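Side-chain contacts in endoglucanase A (Clostridium cellulolyticum, PDB 1EDG), which hydrolyses internal beta-1,4-glucosidic bonds of cellulose as an endo-acting glucanase of glycosyl hydrolase family 5: residues Gly36-Ala41 against Phe355-Cys360; Gln136-Ser141 against Asn197-Asp202; Trp259-Leu264 against Val320-Tyr325; Asn343-Thr348 against Gln361-Glu366. One frame throughout, in Å; residues are numbered along the deposited sequence.

Contact 1 (Gly36-Ala41 against Phe355-Cys360); sequences GNTFDA and FDRRSC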
loop_
_atom_site.group_PDB
_atom_site.type_symbol
_atom_site.label_atom_id
_atom_site.label_comp_id
_atom_site.label_asym_id
_atom_site.label_seq_id
_atom_site.Cartn_x
_atom_site.Cartn_y
_atom_site.Cartn_z
ATOM N N GLY A 36 -6.086 -7.245 2.243
ATOM C CA GLY A 36 -5.690 -7.887 0.999
ATOM C C GLY A 36 -6.613 -8.920 0.392
ATOM O O GLY A 36 -7.401 -9.553 1.098
ATOM N N ASN A 37 -6.496 -9.078 -0.928
ATOM C CA ASN A 37 -7.292 -10.028 -1.715
ATOM C C ASN A 37 -8.787 -9.962 -1.417
ATOM O O ASN A 37 -9.473 -10.984 -1.419
ATOM C CB ASN A 37 -6.777 -11.464 -1.528
ATOM C CG ASN A 37 -5.517 -11.759 -2.342
ATOM O OD1 ASN A 37 -4.905 -10.861 -2.928
ATOM N ND2 ASN A 37 -5.113 -13.025 -2.360
ATOM N N THR A 38 -9.292 -8.755 -1.189
ATOM C CA THR A 38 -10.702 -8.538 -0.883
ATOM C C THR A 38 -11.380 -7.708 -1.981
ATOM O O THR A 38 -11.711 -8.256 -3.038
ATOM C CB THR A 38 -10.838 -7.894 0.505
ATOM O OG1 THR A 38 -10.089 -8.680 1.436
ATOM C CG2 THR A 38 -12.283 -7.853 0.970
ATOM N N PHE A 39 -11.531 -6.398 -1.784
ATOM C CA PHE A 39 -12.161 -5.564 -2.807
ATOM C C PHE A 39 -11.300 -5.421 -4.069
ATOM O O PHE A 39 -11.765 -4.898 -5.090
ATOM C CB PHE A 39 -12.531 -4.199 -2.241
ATOM C CG PHE A 39 -13.603 -4.255 -1.190
ATOM C CD1 PHE A 39 -14.912 -4.581 -1.531
ATOM C CD2 PHE A 39 -13.309 -3.989 0.142
ATOM C CE1 PHE A 39 -15.916 -4.638 -0.564
ATOM C CE2 PHE A 39 -14.307 -4.044 1.118
ATOM C CZ PHE A 39 -15.614 -4.370 0.762
ATOM N N ASP A 40 -10.054 -5.886 -3.986
ATOM C CA ASP A 40 -9.107 -5.861 -5.103
ATOM C C ASP A 40 -9.249 -7.054 -6.060
ATOM O O ASP A 40 -8.607 -7.087 -7.120
ATOM C CB ASP A 40 -7.644 -5.732 -4.617
ATOM C CG ASP A 40 -7.319 -6.620 -3.416
ATOM O OD1 ASP A 40 -8.013 -6.516 -2.393
ATOM O OD2 ASP A 40 -6.333 -7.380 -3.473
ATOM N N ALA A 41 -10.066 -8.036 -5.684
ATOM C CA ALA A 41 -10.284 -9.208 -6.532
ATOM C C ALA A 41 -10.996 -8.746 -7.812
ATOM O O ALA A 41 -11.929 -7.943 -7.750
ATOM C CB ALA A 41 -11.130 -10.243 -5.799
ATOM N N PHE A 355 -3.602 -12.539 9.764
ATOM C CA PHE A 355 -4.806 -12.431 10.582
ATOM C C PHE A 355 -5.853 -13.425 10.080
ATOM O O PHE A 355 -6.305 -13.330 8.932
ATOM C CB PHE A 355 -5.356 -11.005 10.514
ATOM C CG PHE A 355 -6.625 -10.794 11.299
ATOM C CD1 PHE A 355 -6.613 -10.801 12.688
ATOM C CD2 PHE A 355 -7.823 -10.530 10.647
ATOM C CE1 PHE A 355 -7.771 -10.546 13.414
ATOM C CE2 PHE A 355 -8.991 -10.276 11.363
ATOM C CZ PHE A 355 -8.964 -10.281 12.750
ATOM N N ASP A 356 -6.201 -14.399 10.916
ATOM C CA ASP A 356 -7.206 -15.387 10.541
ATOM C C ASP A 356 -8.562 -14.716 10.707
ATOM O O ASP A 356 -9.079 -14.600 11.820
ATOM C CB ASP A 356 -7.110 -16.625 11.436
ATOM C CG ASP A 356 -7.927 -17.794 10.906
ATOM O OD1 ASP A 356 -7.452 -18.484 9.982
ATOM O OD2 ASP A 356 -9.042 -18.024 11.410
ATOM N N ARG A 357 -9.117 -14.233 9.599
ATOM C CA ARG A 357 -10.404 -13.540 9.612
ATOM C C ARG A 357 -11.566 -14.401 10.095
ATOM O O ARG A 357 -12.570 -13.889 10.592
ATOM C CB ARG A 357 -10.693 -12.931 8.233
ATOM C CG ARG A 357 -10.044 -11.555 8.050
ATOM C CD ARG A 357 -9.146 -11.448 6.820
ATOM N NE ARG A 357 -9.872 -10.978 5.651
ATOM C CZ ARG A 357 -9.322 -10.429 4.568
ATOM N NH1 ARG A 357 -8.010 -10.249 4.451
ATOM N NH2 ARG A 357 -10.107 -10.074 3.573
ATOM N N ARG A 358 -11.398 -15.712 9.987
ATOM C CA ARG A 358 -12.409 -16.671 10.417
ATOM C C ARG A 358 -12.587 -16.631 11.941
ATOM O O ARG A 358 -13.706 -16.485 12.437
ATOM C CB ARG A 358 -11.982 -18.068 9.986
ATOM C CG ARG A 358 -13.063 -19.122 10.038
ATOM C CD ARG A 358 -12.451 -20.510 9.913
ATOM N NE ARG A 358 -11.393 -20.562 8.903
ATOM C CZ ARG A 358 -10.097 -20.700 9.179
ATOM N NH1 ARG A 358 -9.689 -20.801 10.439
ATOM N NH2 ARG A 358 -9.208 -20.732 8.195
ATOM N N SER A 359 -11.480 -16.718 12.676
ATOM C CA SER A 359 -11.515 -16.715 14.139
ATOM C C SER A 359 -11.190 -15.374 14.789
ATOM O O SER A 359 -11.193 -15.260 16.018
ATOM C CB SER A 359 -10.567 -17.785 14.674
ATOM O OG SER A 359 -9.278 -17.661 14.100
ATOM N N CYS A 360 -10.922 -14.363 13.967
ATOM C CA CYS A 360 -10.578 -13.024 14.441
ATOM C C CYS A 360 -9.347 -12.963 15.338
ATOM O O CYS A 360 -9.334 -12.263 16.351
ATOM C CB CYS A 360 -11.767 -12.339 15.120
ATOM S SG CYS A 360 -12.935 -11.577 13.968
#
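Arg357 reaches Thr38 through a chain bent at chi2 (125°) and chi3 (91°). Thr38 sets its hydroxyl beside its own backbone N (chi1 -52°), which turns OG1 to the arginine. The contact ties two loops of the TIM barrel. Residues 36-41 follow its first strand, 32-34, and residues 355-360 begin on a short hairpin after its last strand. Arg357 NH2 donates to Thr38 OG1 at 2.6 Å, and the oxygen lies at the edge of the guanidinium, in its plane. A weak bond runs from Arg357 NH1 to Gly36 O at 3.5 Å. NH2 thus makes the main bond, and NH1 adds only the weak one. Thr38 OG1 donates a hydrogen bond to Gly36 O at 2.8 Å, so the hydroxyl both accepts and donates. This would polarise it in the direction that favours the arginine bond. All three residues are buried. Met66 and Asn343 also touch the Arg357 side chain. Asp40 braces the threonine from within its loop, a type I turn from Thr38 to Ala41. Asp40 OD1 accepts from Thr38 N at 2.8 Å, the donor lying above the carboxylate plane.

Contact 2 (Gln136-Ser141 against Asn197-Asp202); sequences QYMASS and NQLNQD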
loop_
_atom_site.group_PDB
_atom_site.type_symbol
_atom_site.label_atom_id
_atom_site.label_comp_id
_atom_site.label_asym_id
_atom_site.label_seq_id
_atom_site.Cartn_x
_atom_site.Cartn_y
_atom_site.Cartn_z
ATOM N N GLN A 136 0.081 5.695 -26.210
ATOM C CA GLN A 136 -1.031 5.294 -27.065
ATOM C C GLN A 136 -2.348 5.217 -26.298
ATOM O O GLN A 136 -3.424 5.424 -26.869
ATOM C CB GLN A 136 -0.751 3.953 -27.749
ATOM C CG GLN A 136 -1.816 3.583 -28.784
ATOM C CD GLN A 136 -1.496 2.316 -29.551
ATOM O OE1 GLN A 136 -0.995 1.338 -28.989
ATOM N NE2 GLN A 136 -1.794 2.321 -30.843
ATOM N N TYR A 137 -2.261 4.981 -24.992
ATOM C CA TYR A 137 -3.455 4.859 -24.170
ATOM C C TYR A 137 -3.754 6.023 -23.233
ATOM O O TYR A 137 -4.610 5.901 -22.357
ATOM C CB TYR A 137 -3.403 3.546 -23.390
ATOM C CG TYR A 137 -3.429 2.338 -24.290
ATOM C CD1 TYR A 137 -4.635 1.847 -24.792
ATOM C CD2 TYR A 137 -2.249 1.709 -24.676
ATOM C CE1 TYR A 137 -4.665 0.763 -25.658
ATOM C CE2 TYR A 137 -2.265 0.624 -25.543
ATOM C CZ TYR A 137 -3.475 0.157 -26.031
ATOM O OH TYR A 137 -3.493 -0.906 -26.908
ATOM N N MET A 138 -3.125 7.174 -23.458
ATOM C CA MET A 138 -3.347 8.328 -22.591
ATOM C C MET A 138 -4.767 8.870 -22.565
ATOM O O MET A 138 -5.250 9.285 -21.512
ATOM C CB MET A 138 -2.361 9.457 -22.907
ATOM C CG MET A 138 -1.044 9.369 -22.138
ATOM S SD MET A 138 -1.236 9.407 -20.318
ATOM C CE MET A 138 -1.152 7.647 -19.958
ATOM N N ALA A 139 -5.446 8.850 -23.710
ATOM C CA ALA A 139 -6.812 9.358 -23.800
ATOM C C ALA A 139 -7.769 8.629 -22.862
ATOM O O ALA A 139 -8.452 9.256 -22.052
ATOM C CB ALA A 139 -7.318 9.266 -25.233
ATOM N N SER A 140 -7.825 7.308 -22.979
ATOM C CA SER A 140 -8.706 6.517 -22.133
ATOM C C SER A 140 -8.232 6.505 -20.677
ATOM O O SER A 140 -9.050 6.559 -19.751
ATOM C CB SER A 140 -8.821 5.090 -22.675
ATOM O OG SER A 140 -7.549 4.572 -23.021
ATOM N N SER A 141 -6.916 6.453 -20.483
ATOM C CA SER A 141 -6.332 6.440 -19.139
ATOM C C SER A 141 -6.721 7.686 -18.357
ATOM O O SER A 141 -7.141 7.588 -17.202
ATOM C CB SER A 141 -4.808 6.310 -19.204
ATOM O OG SER A 141 -4.419 5.056 -19.751
ATOM N N ASN A 197 3.643 10.230 -14.430
ATOM C CA ASN A 197 3.743 11.576 -13.867
ATOM C C ASN A 197 2.475 12.360 -14.230
ATOM O O ASN A 197 1.897 13.056 -13.386
ATOM C CB ASN A 197 4.983 12.319 -14.405
ATOM C CG ASN A 197 6.286 11.825 -13.788
ATOM O OD1 ASN A 197 6.306 11.306 -12.669
ATOM N ND2 ASN A 197 7.387 12.005 -14.511
ATOM N N GLN A 198 2.026 12.214 -15.478
ATOM C CA GLN A 198 0.824 12.897 -15.955
ATOM C C GLN A 198 -0.440 12.398 -15.249
ATOM O O GLN A 198 -1.273 13.198 -14.819
ATOM C CB GLN A 198 0.684 12.738 -17.476
ATOM C CG GLN A 198 1.812 13.409 -18.285
ATOM C CD GLN A 198 1.720 13.147 -19.791
ATOM O OE1 GLN A 198 2.636 12.577 -20.396
ATOM N NE2 GLN A 198 0.614 13.566 -20.400
ATOM N N LEU A 199 -0.571 11.083 -15.107
ATOM C CA LEU A 199 -1.737 10.510 -14.439
ATOM C C LEU A 199 -1.813 10.898 -12.959
ATOM O O LEU A 199 -2.898 11.170 -12.439
ATOM C CB LEU A 199 -1.781 8.993 -14.639
ATOM C CG LEU A 199 -2.013 8.570 -16.098
ATOM C CD1 LEU A 199 -1.863 7.061 -16.238
ATOM C CD2 LEU A 199 -3.378 9.038 -16.588
ATOM N N ASN A 200 -0.664 10.963 -12.289
ATOM C CA ASN A 200 -0.628 11.379 -10.886
ATOM C C ASN A 200 -1.122 12.825 -10.799
ATOM O O ASN A 200 -1.889 13.188 -9.902
ATOM C CB ASN A 200 0.795 11.272 -10.323
ATOM C CG ASN A 200 1.096 9.904 -9.749
ATOM O OD1 ASN A 200 0.209 9.243 -9.203
ATOM N ND2 ASN A 200 2.350 9.482 -9.841
ATOM N N GLN A 201 -0.698 13.644 -11.760
ATOM C CA GLN A 201 -1.103 15.043 -11.817
ATOM C C GLN A 201 -2.617 15.165 -12.031
ATOM O O GLN A 201 -3.279 15.966 -11.368
ATOM C CB GLN A 201 -0.339 15.772 -12.929
ATOM C CG GLN A 201 -0.602 17.259 -12.971
ATOM C CD GLN A 201 -0.109 17.977 -11.729
ATOM O OE1 GLN A 201 1.095 18.136 -11.538
ATOM N NE2 GLN A 201 -1.029 18.413 -10.885
ATOM N N ASP A 202 -3.168 14.364 -12.940
ATOM C CA ASP A 202 -4.611 14.392 -13.208
ATOM C C ASP A 202 -5.405 13.980 -11.961
ATOM O O ASP A 202 -6.436 14.575 -11.651
ATOM C CB ASP A 202 -4.966 13.468 -14.381
ATOM C CG ASP A 202 -4.426 13.976 -15.714
ATOM O OD1 ASP A 202 -4.389 15.208 -15.923
ATOM O OD2 ASP A 202 -4.034 13.142 -16.557
#
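No flat group lies between Met138 and Leu199, so no ring face or edge carries this contact. The nearest side-chain amide is that of Gln198, whose NE2 stays 4.6 Å from Met138 SD. The packing itself is apolar. Met138 and Leu199 reach toward each other tip to tip, methyl against methyl. Met138 CE stands 3.8 Å from Leu199 CD1 and 4.1 Å from Leu199 CG. Bends at chi2 (-59°) and chi3 (98°) fold the methionine chain and bring its methyl to the leucine fork. The other branch of Leu199 works separately. Its CD2 lies 4.0 Å from Ser141 CB and equally far from the backbone C of Ser141. The leucine thus straddles the start of helix 138-155, with one methyl on the methionine methyl and the other on the serine. Ser141 offers its carbon here and keeps its hydroxyl for other partners. Ser141 OG lies 2.7 Å from Tyr137 O, one turn back at the N-cap, and also bonds to Phe132 N. Leu199 is buried, and Met168 covers it further. Beside the apolar patch, Asp202 forms a salt bridge with Lys142, a second link between the two helices. Next along helix 187-209, Asn200 ND2 bonds to Pro222 O, at the end of a barrel strand. Helices 138-155 and 187-209 flank strand 163-166 in sequence. Their contact is the packing of neighbouring outer helices in a TIM barrel.

Contact 3 (Trp259-Leu264 against Val320-Tyr325); sequences WNFAGL and VEYMSY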
loop_
_atom_site.group_PDB
_atom_site.type_symbol
_atom_site.label_atom_id
_atom_site.label_comp_id
_atom_site.label_asym_id
_atom_site.label_seq_id
_atom_site.Cartn_x
_atom_site.Cartn_y
_atom_site.Cartn_z
ATOM N N TRP A 259 13.442 -10.042 -2.515
ATOM C CA TRP A 259 12.373 -10.876 -3.068
ATOM C C TRP A 259 12.519 -12.393 -2.935
ATOM O O TRP A 259 11.533 -13.081 -2.667
ATOM C CB TRP A 259 12.116 -10.511 -4.537
ATOM C CG TRP A 259 10.973 -11.281 -5.153
ATOM C CD1 TRP A 259 11.060 -12.268 -6.095
ATOM C CD2 TRP A 259 9.580 -11.143 -4.846
ATOM N NE1 TRP A 259 9.808 -12.752 -6.390
ATOM C CE2 TRP A 259 8.881 -12.079 -5.639
ATOM C CE3 TRP A 259 8.853 -10.321 -3.975
ATOM C CZ2 TRP A 259 7.490 -12.217 -5.587
ATOM C CZ3 TRP A 259 7.466 -10.459 -3.921
ATOM C CH2 TRP A 259 6.801 -11.400 -4.725
ATOM N N ASN A 260 13.725 -12.920 -3.133
ATOM C CA ASN A 260 13.939 -14.366 -3.048
ATOM C C ASN A 260 13.573 -14.939 -1.685
ATOM O O ASN A 260 13.284 -16.125 -1.566
ATOM C CB ASN A 260 15.375 -14.745 -3.422
ATOM C CG ASN A 260 16.386 -14.337 -2.368
ATOM O OD1 ASN A 260 16.203 -13.342 -1.661
ATOM N ND2 ASN A 260 17.466 -15.103 -2.261
ATOM N N PHE A 261 13.617 -14.095 -0.660
ATOM C CA PHE A 261 13.258 -14.505 0.689
ATOM C C PHE A 261 11.814 -14.107 1.003
ATOM O O PHE A 261 11.010 -14.923 1.455
ATOM C CB PHE A 261 14.193 -13.853 1.715
ATOM C CG PHE A 261 13.718 -13.989 3.132
ATOM C CD1 PHE A 261 13.841 -15.202 3.803
ATOM C CD2 PHE A 261 13.076 -12.930 3.769
ATOM C CE1 PHE A 261 13.325 -15.365 5.086
ATOM C CE2 PHE A 261 12.556 -13.082 5.052
ATOM C CZ PHE A 261 12.679 -14.303 5.712
ATOM N N ALA A 262 11.501 -12.838 0.773
ATOM C CA ALA A 262 10.182 -12.301 1.067
ATOM C C ALA A 262 8.998 -12.798 0.233
ATOM O O ALA A 262 7.895 -12.949 0.769
ATOM C CB ALA A 262 10.231 -10.781 1.045
ATOM N N GLY A 263 9.199 -13.049 -1.059
ATOM C CA GLY A 263 8.072 -13.482 -1.870
ATOM C C GLY A 263 8.190 -14.679 -2.797
ATOM O O GLY A 263 7.174 -15.292 -3.131
ATOM N N LEU A 264 9.400 -15.000 -3.244
ATOM C CA LEU A 264 9.599 -16.128 -4.154
ATOM C C LEU A 264 9.434 -17.474 -3.441
ATOM O O LEU A 264 10.156 -17.777 -2.490
ATOM C CB LEU A 264 10.984 -16.033 -4.794
ATOM C CG LEU A 264 11.296 -17.000 -5.938
ATOM C CD1 LEU A 264 10.295 -16.791 -7.064
ATOM C CD2 LEU A 264 12.716 -16.764 -6.433
ATOM N N VAL A 320 10.151 -13.470 12.190
ATOM C CA VAL A 320 9.988 -12.540 13.309
ATOM C C VAL A 320 11.171 -11.560 13.295
ATOM O O VAL A 320 10.991 -10.341 13.409
ATOM C CB VAL A 320 9.953 -13.275 14.676
ATOM C CG1 VAL A 320 9.967 -12.258 15.823
ATOM C CG2 VAL A 320 8.701 -14.144 14.772
ATOM N N GLU A 321 12.374 -12.099 13.113
ATOM C CA GLU A 321 13.589 -11.287 13.071
ATOM C C GLU A 321 13.591 -10.318 11.883
ATOM O O GLU A 321 13.870 -9.123 12.047
ATOM C CB GLU A 321 14.825 -12.191 13.054
ATOM C CG GLU A 321 15.030 -12.939 14.373
ATOM C CD GLU A 321 16.065 -14.043 14.286
ATOM O OE1 GLU A 321 16.233 -14.633 13.199
ATOM O OE2 GLU A 321 16.704 -14.338 15.317
ATOM N N TYR A 322 13.230 -10.825 10.705
ATOM C CA TYR A 322 13.173 -10.008 9.494
ATOM C C TYR A 322 12.161 -8.866 9.612
ATOM O O TYR A 322 12.504 -7.706 9.368
ATOM C CB TYR A 322 12.865 -10.884 8.266
ATOM C CG TYR A 322 12.514 -10.112 7.002
ATOM C CD1 TYR A 322 13.510 -9.555 6.192
ATOM C CD2 TYR A 322 11.182 -9.946 6.615
ATOM C CE1 TYR A 322 13.180 -8.850 5.025
ATOM C CE2 TYR A 322 10.843 -9.248 5.460
ATOM C CZ TYR A 322 11.839 -8.705 4.671
ATOM O OH TYR A 322 11.479 -8.022 3.530
ATOM N N MET A 323 10.924 -9.168 9.998
ATOM C CA MET A 323 9.915 -8.114 10.111
ATOM C C MET A 323 10.248 -7.076 11.186
ATOM O O MET A 323 10.000 -5.879 10.999
ATOM C CB MET A 323 8.510 -8.689 10.326
ATOM C CG MET A 323 7.928 -9.412 9.100
ATOM S SD MET A 323 8.023 -8.445 7.541
ATOM C CE MET A 323 6.993 -7.019 7.924
ATOM N N SER A 324 10.814 -7.531 12.306
ATOM C CA SER A 324 11.198 -6.620 13.398
ATOM C C SER A 324 12.268 -5.631 12.932
ATOM O O SER A 324 12.153 -4.420 13.162
ATOM C CB SER A 324 11.714 -7.405 14.620
ATOM O OG SER A 324 10.666 -8.132 15.240
ATOM N N TYR A 325 13.294 -6.162 12.273
ATOM C CA TYR A 325 14.401 -5.364 11.748
ATOM C C TYR A 325 13.903 -4.387 10.669
ATOM O O TYR A 325 14.277 -3.210 10.658
ATOM C CB TYR A 325 15.461 -6.301 11.171
ATOM C CG TYR A 325 16.701 -5.616 10.633
ATOM C CD1 TYR A 325 17.766 -5.297 11.474
ATOM C CD2 TYR A 325 16.828 -5.335 9.270
ATOM C CE1 TYR A 325 18.928 -4.720 10.974
ATOM C CE2 TYR A 325 17.988 -4.759 8.758
ATOM C CZ TYR A 325 19.034 -4.454 9.614
ATOM O OH TYR A 325 20.181 -3.899 9.098
#
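The backbones of Ala262 and Tyr322 come no closer than 9.2 Å between their CA atoms, so side chains bridge the gap. Short helix 259-262 follows the sixth strand of the TIM barrel, and helix 316-332 lies between the seventh and eighth. Phe261 and Tyr322 form a T-shaped pair. The edge of Phe261 points at the face of Tyr322, with centroids 5.0 Å apart and planes at 65°. The touching atom is Phe261 CE2. It sits over the tyrosine face, displaced toward the rim, 3.6 Å from Tyr322 CG. Both residues hold CG anti to the backbone N (chi1 168° for Phe261, 169° for Tyr322), which carries both rings out into the gap between the helices, where they slide past each other in opposite directions. The CE2 edge of Phe261 is thus directed at the pi face of Tyr322. Ala262 adds a smaller touch at the phenol end, its CB 3.9 Å from Tyr322 OH. Trp274 also meets both rings, edge-to-face with Tyr322, and extends the buried aromatic cluster. Each helix has its own internal fastening. Trp259 O accepts from both Gly263 N and Leu264 N, and Ser324 OG donates to Val320 O at 2.9 Å. The tyrosine's polar end is satisfied outside the two segments, where its OH is hydrogen-bonded to Cys257 O.

Contact 4 (Asn343-Thr348 against Gln361-Glu366); sequences NNFSGT and QFKFPE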
loop_
_atom_site.group_PDB
_atom_site.type_symbol
_atom_site.label_atom_id
_atom_site.label_comp_id
_atom_site.label_asym_id
_atom_site.label_seq_id
_atom_site.Cartn_x
_atom_site.Cartn_y
_atom_site.Cartn_z
ATOM N N ASN A 343 -5.044 -13.184 3.803
ATOM C CA ASN A 343 -5.882 -14.216 4.435
ATOM C C ASN A 343 -5.673 -15.628 3.857
ATOM O O ASN A 343 -6.501 -16.519 4.052
ATOM C CB ASN A 343 -7.362 -13.804 4.339
ATOM C CG ASN A 343 -8.275 -14.633 5.237
ATOM O OD1 ASN A 343 -9.361 -15.048 4.817
ATOM N ND2 ASN A 343 -7.867 -14.835 6.488
ATOM N N ASN A 344 -4.535 -15.849 3.207
ATOM C CA ASN A 344 -4.237 -17.142 2.607
ATOM C C ASN A 344 -3.430 -18.079 3.506
ATOM O O ASN A 344 -2.246 -17.847 3.758
ATOM C CB ASN A 344 -3.518 -16.955 1.264
ATOM C CG ASN A 344 -3.203 -18.281 0.579
ATOM O OD1 ASN A 344 -3.805 -19.313 0.890
ATOM N ND2 ASN A 344 -2.254 -18.260 -0.346
ATOM N N PHE A 345 -4.085 -19.134 3.984
ATOM C CA PHE A 345 -3.454 -20.143 4.837
ATOM C C PHE A 345 -3.663 -21.532 4.216
ATOM O O PHE A 345 -3.594 -22.548 4.912
ATOM C CB PHE A 345 -4.087 -20.141 6.235
ATOM C CG PHE A 345 -4.031 -18.814 6.939
ATOM C CD1 PHE A 345 -2.923 -18.463 7.704
ATOM C CD2 PHE A 345 -5.103 -17.927 6.864
ATOM C CE1 PHE A 345 -2.886 -17.254 8.386
ATOM C CE2 PHE A 345 -5.075 -16.711 7.542
ATOM C CZ PHE A 345 -3.965 -16.375 8.305
ATOM N N SER A 346 -3.892 -21.580 2.907
ATOM C CA SER A 346 -4.147 -22.839 2.210
ATOM C C SER A 346 -2.932 -23.694 1.852
ATOM O O SER A 346 -3.082 -24.764 1.264
ATOM C CB SER A 346 -4.950 -22.567 0.938
ATOM O OG SER A 346 -4.170 -21.864 -0.016
ATOM N N GLY A 347 -1.732 -23.226 2.181
ATOM C CA GLY A 347 -0.534 -23.983 1.855
ATOM C C GLY A 347 -0.171 -23.924 0.381
ATOM O O GLY A 347 0.799 -24.547 -0.055
ATOM N N THR A 348 -0.932 -23.154 -0.386
ATOM C CA THR A 348 -0.692 -23.005 -1.813
ATOM C C THR A 348 -0.794 -21.527 -2.182
ATOM O O THR A 348 -1.514 -20.766 -1.531
ATOM C CB THR A 348 -1.722 -23.813 -2.626
ATOM O OG1 THR A 348 -1.609 -25.201 -2.288
ATOM C CG2 THR A 348 -1.483 -23.648 -4.120
ATOM N N GLN A 361 -8.302 -13.684 14.954
ATOM C CA GLN A 361 -7.060 -13.664 15.708
ATOM C C GLN A 361 -5.876 -13.948 14.796
ATOM O O GLN A 361 -6.019 -14.581 13.743
ATOM C CB GLN A 361 -7.097 -14.642 16.886
ATOM C CG GLN A 361 -7.179 -16.103 16.518
ATOM C CD GLN A 361 -7.264 -16.985 17.745
ATOM O OE1 GLN A 361 -6.282 -17.620 18.143
ATOM N NE2 GLN A 361 -8.435 -17.015 18.368
ATOM N N PHE A 362 -4.716 -13.427 15.177
ATOM C CA PHE A 362 -3.501 -13.608 14.397
ATOM C C PHE A 362 -2.888 -14.996 14.562
ATOM O O PHE A 362 -2.761 -15.510 15.678
ATOM C CB PHE A 362 -2.481 -12.521 14.752
ATOM C CG PHE A 362 -2.903 -11.138 14.338
ATOM C CD1 PHE A 362 -3.717 -10.366 15.162
ATOM C CD2 PHE A 362 -2.484 -10.605 13.124
ATOM C CE1 PHE A 362 -4.105 -9.081 14.781
ATOM C CE2 PHE A 362 -2.866 -9.321 12.735
ATOM C CZ PHE A 362 -3.677 -8.560 13.565
ATOM N N LYS A 363 -2.497 -15.590 13.439
ATOM C CA LYS A 363 -1.900 -16.917 13.417
ATOM C C LYS A 363 -0.404 -16.961 13.740
ATOM O O LYS A 363 0.103 -17.985 14.220
ATOM C CB LYS A 363 -2.175 -17.593 12.075
ATOM C CG LYS A 363 -3.566 -18.194 11.975
ATOM C CD LYS A 363 -3.638 -19.507 12.740
ATOM C CE LYS A 363 -5.075 -19.985 12.928
ATOM N NZ LYS A 363 -5.798 -19.197 13.973
ATOM N N PHE A 364 0.308 -15.873 13.461
ATOM C CA PHE A 364 1.745 -15.800 13.751
ATOM C C PHE A 364 1.901 -14.526 14.569
ATOM O O PHE A 364 2.585 -13.590 14.150
ATOM C CB PHE A 364 2.544 -15.691 12.447
ATOM C CG PHE A 364 2.248 -16.784 11.459
ATOM C CD1 PHE A 364 2.809 -18.051 11.612
ATOM C CD2 PHE A 364 1.406 -16.550 10.375
ATOM C CE1 PHE A 364 2.533 -19.072 10.695
ATOM C CE2 PHE A 364 1.124 -17.559 9.455
ATOM C CZ PHE A 364 1.687 -18.822 9.613
ATOM N N PRO A 365 1.324 -14.504 15.788
ATOM C CA PRO A 365 1.382 -13.330 16.661
ATOM C C PRO A 365 2.756 -12.749 16.985
ATOM O O PRO A 365 2.879 -11.533 17.124
ATOM C CB PRO A 365 0.619 -13.786 17.906
ATOM C CG PRO A 365 0.907 -15.245 17.965
ATOM C CD PRO A 365 0.778 -15.667 16.518
ATOM N N GLU A 366 3.782 -13.591 17.076
ATOM C CA GLU A 366 5.132 -13.110 17.387
ATOM C C GLU A 366 5.631 -12.128 16.326
ATOM O O GLU A 366 6.299 -11.146 16.649
ATOM C CB GLU A 366 6.125 -14.263 17.518
ATOM C CG GLU A 366 5.847 -15.225 18.670
ATOM C CD GLU A 366 4.991 -16.419 18.272
ATOM O OE1 GLU A 366 4.286 -16.360 17.236
ATOM O OE2 GLU A 366 5.040 -17.433 18.999
#
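Phe345 packs closely on the base of Lys363, while the amino end of the lysine turns off from the ring. The close part centres on one ring atom. Phe345 CE1 lies 3.8 Å from both Lys363 CB and Lys363 CG, and its neighbour CZ is 4.1 Å from the same CG. The first methylenes of the lysine thus rest against one corner of the ring. Phe364 closes in less tightly. Its CE2 comes to 4.2 Å from Phe345 CE1, at the edge of the Phe345 ring and near its plane. Lys363 CB also stands over a face of Phe364, so this methylene touches both rings. The loose side begins beyond CG. A bend at chi2 (-77°) turns the rest of the lysine chain from the ring, and the residue is exposed. The loop of Phe345 is shaped by Asn344, whose OD1 accepts from Ser346 N in an Asx turn and also from Ser346 OG at 2.7 Å. Asn344 ND2 bonds almost straight to Thr348 O. Asp356, in the hairpin of strands 355-356 and 361-362, also touches Phe345 and Lys363. Arg319 makes a cation-pi contact with Phe364. The contact joins the loop after the last barrel strand to the end of that hairpin. Its touches are apolar, ring against methylenes and ring against ring, so dispersion probably dominates, and the exposed lysine can probably keep its ammonium in solvent.

Contacts 1 and 4 form one neighbourhood, their centres 11 Å apart. Strands 355-356 and 361-362 pair in the same hairpin, where Asp356 N lies 2.8 Å from Gln361 O. Asn343 of contact 4 also bonds weakly to Phe355 O. Contact 3 adjoins contact 4 through Val320 CG2 and Glu366 CB, 3.8 Å apart. Contact 2 stands alone: its centre is 35 Å from that of contact 3, across the chain's centre. Segments 36-41, 259-264 and 343-348 all follow barrel strands. As in other TIM-barrel hydrolases, the active site probably lies at the C-terminal ends of the barrel strands, so these three segments lie on the side where it is expected.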